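Local coordinates for protein putative methylase HI0767 (Haemophilus influenzae, PDB 2IFT) that probably methylates N2 of guanosine 966 in the 16S rRNA of the assembled 30S particle, with S-adenosyl-L-methionine as methyl donor, at residues V129-P134 with A157-E162. Residues are numbered along the deposited sequence; the frame is centred on the assembly and turned at random.
Sequences VFLDPP and ALIYVE
V129 and L131 pair with I159 and V161 in parallel register, as the 13° between the strand axes and four backbone hydrogen bonds establish. V129 N donates to L158 O and V129 O accepts from Y160 N (2.8 Å); two residues further along, L131 N donates to Y160 O and L131 O accepts from E162 N (3.1 Å). Packing is tightest under helix 139-149, where CG1 of I159 anti to the carbonyl carbon (chi1 -46°) and a bent second torsion (chi2 -60°) bring CD1 back onto V129 CB (3.6 Å); L131 and V161 lie side by side more loosely. On the reverse face, toward helix 39-52, F130 and Y160 cross obliquely, with F130 CD2 4.1 Å from Y160 CB. D132 and E162, by contrast, are partly exposed. There D132 CB rests 3.7 Å from E162 OE2, while OE1 of that carboxylate lies in plane at the edge of the Y160 ring. The strands are central in the Rossmann-like methyltransferase sheet, and D132-P133-P134 begins the DPPF motif that in related N-methyltransferases lines the active site. The chemistry thus sets two carboxylates close together, D132 OD2 4.4 Å from E162 OE2, where strand 126-131 ends beside an apolar core.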
loop_
_atom_site.group_PDB
_atom_site.type_symbol
_atom_site.label_atom_id
_atom_site.label_comp_id
_atom_site.label_asym_id
_atom_site.label_seq_id
_atom_site.Cartn_x
_atom_site.Cartn_y
_atom_site.Cartn_z
ATOM N N VAL A 129 1.837 0.719 -4.581
ATOM C CA VAL A 129 2.305 0.107 -3.338
ATOM C C VAL A 129 2.256 1.053 -2.144
ATOM O O VAL A 129 2.730 2.191 -2.231
ATOM C CB VAL A 129 3.757 -0.390 -3.481
ATOM C CG1 VAL A 129 4.242 -0.963 -2.164
ATOM C CG2 VAL A 129 3.852 -1.437 -4.583
ATOM N N PHE A 130 1.680 0.569 -1.040
ATOM C CA PHE A 130 1.568 1.316 0.211
ATOM C C PHE A 130 2.498 0.678 1.242
ATOM O O PHE A 130 2.303 -0.481 1.633
ATOM C CB PHE A 130 0.138 1.264 0.776
ATOM C CG PHE A 130 -0.923 1.709 -0.185
ATOM C CD1 PHE A 130 -1.777 0.782 -0.768
ATOM C CD2 PHE A 130 -1.061 3.055 -0.520
ATOM C CE1 PHE A 130 -2.762 1.180 -1.678
ATOM C CE2 PHE A 130 -2.041 3.465 -1.425
ATOM C CZ PHE A 130 -2.896 2.516 -2.007
ATOM N N LEU A 131 3.511 1.422 1.670
ATOM C CA LEU A 131 4.457 0.944 2.671
ATOM C C LEU A 131 4.442 1.841 3.901
ATOM O O LEU A 131 5.078 2.903 3.906
ATOM C CB LEU A 131 5.874 0.934 2.114
ATOM C CG LEU A 131 6.227 -0.053 1.019
ATOM C CD1 LEU A 131 7.660 0.181 0.613
ATOM C CD2 LEU A 131 6.032 -1.473 1.512
ATOM N N ASP A 132 3.716 1.427 4.936
ATOM C CA ASP A 132 3.662 2.201 6.167
ATOM C C ASP A 132 3.900 1.315 7.397
ATOM O O ASP A 132 3.047 1.188 8.271
ATOM C CB ASP A 132 2.326 2.941 6.275
ATOM C CG ASP A 132 1.146 2.003 6.444
ATOM O OD1 ASP A 132 1.136 0.931 5.802
ATOM O OD2 ASP A 132 0.222 2.346 7.217
ATOM N N PRO A 133 5.078 0.686 7.473
ATOM C CA PRO A 133 5.389 -0.172 8.616
ATOM C C PRO A 133 5.869 0.651 9.810
ATOM O O PRO A 133 6.109 1.853 9.701
ATOM C CB PRO A 133 6.492 -1.063 8.074
ATOM C CG PRO A 133 7.248 -0.125 7.220
ATOM C CD PRO A 133 6.143 0.596 6.460
ATOM N N PRO A 134 6.006 0.006 10.977
ATOM C CA PRO A 134 6.469 0.713 12.173
ATOM C C PRO A 134 7.844 1.310 11.906
ATOM O O PRO A 134 8.565 0.844 11.022
ATOM C CB PRO A 134 6.505 -0.391 13.224
ATOM C CG PRO A 134 5.360 -1.266 12.812
ATOM C CD PRO A 134 5.552 -1.358 11.310
ATOM N N ALA A 157 4.902 2.404 -11.622
ATOM C CA ALA A 157 4.197 2.153 -10.375
ATOM C C ALA A 157 4.533 3.276 -9.417
ATOM O O ALA A 157 5.647 3.809 -9.445
ATOM C CB ALA A 157 4.635 0.819 -9.779
ATOM N N LEU A 158 3.553 3.646 -8.596
ATOM C CA LEU A 158 3.720 4.688 -7.587
ATOM C C LEU A 158 3.948 3.984 -6.263
ATOM O O LEU A 158 3.301 2.979 -5.976
ATOM C CB LEU A 158 2.461 5.550 -7.494
ATOM C CG LEU A 158 2.062 6.183 -8.825
ATOM C CD1 LEU A 158 0.799 7.011 -8.646
ATOM C CD2 LEU A 158 3.205 7.042 -9.340
ATOM N N ILE A 159 4.881 4.491 -5.467
ATOM C CA ILE A 159 5.168 3.880 -4.177
ATOM C C ILE A 159 4.982 4.908 -3.087
ATOM O O ILE A 159 5.650 5.946 -3.061
ATOM C CB ILE A 159 6.613 3.344 -4.079
ATOM C CG1 ILE A 159 6.958 2.548 -5.334
ATOM C CG2 ILE A 159 6.753 2.448 -2.828
ATOM C CD1 ILE A 159 6.059 1.386 -5.544
ATOM N N TYR A 160 4.047 4.611 -2.197
ATOM C CA TYR A 160 3.736 5.476 -1.081
ATOM C C TYR A 160 4.483 4.959 0.139
ATOM O O TYR A 160 4.429 3.769 0.472
ATOM C CB TYR A 160 2.233 5.467 -0.834
ATOM C CG TYR A 160 1.817 6.298 0.344
ATOM C CD1 TYR A 160 1.732 5.744 1.619
ATOM C CD2 TYR A 160 1.527 7.646 0.192
ATOM C CE1 TYR A 160 1.364 6.516 2.711
ATOM C CE2 TYR A 160 1.162 8.430 1.277
ATOM C CZ TYR A 160 1.080 7.858 2.537
ATOM O OH TYR A 160 0.706 8.628 3.620
ATOM N N VAL A 161 5.188 5.858 0.805
ATOM C CA VAL A 161 5.964 5.475 1.967
ATOM C C VAL A 161 5.806 6.476 3.096
ATOM O O VAL A 161 5.804 7.685 2.879
ATOM C CB VAL A 161 7.464 5.360 1.601
ATOM C CG1 VAL A 161 8.277 4.956 2.824
ATOM C CG2 VAL A 161 7.643 4.355 0.471
ATOM N N GLU A 162 5.648 5.950 4.300
ATOM C CA GLU A 162 5.518 6.769 5.489
ATOM C C GLU A 162 6.647 6.349 6.399
ATOM O O GLU A 162 6.776 5.176 6.738
ATOM C CB GLU A 162 4.185 6.524 6.173
ATOM C CG GLU A 162 3.004 7.094 5.429
ATOM C CD GLU A 162 1.727 6.965 6.222
ATOM O OE1 GLU A 162 0.676 7.414 5.728
ATOM O OE2 GLU A 162 1.779 6.409 7.343
#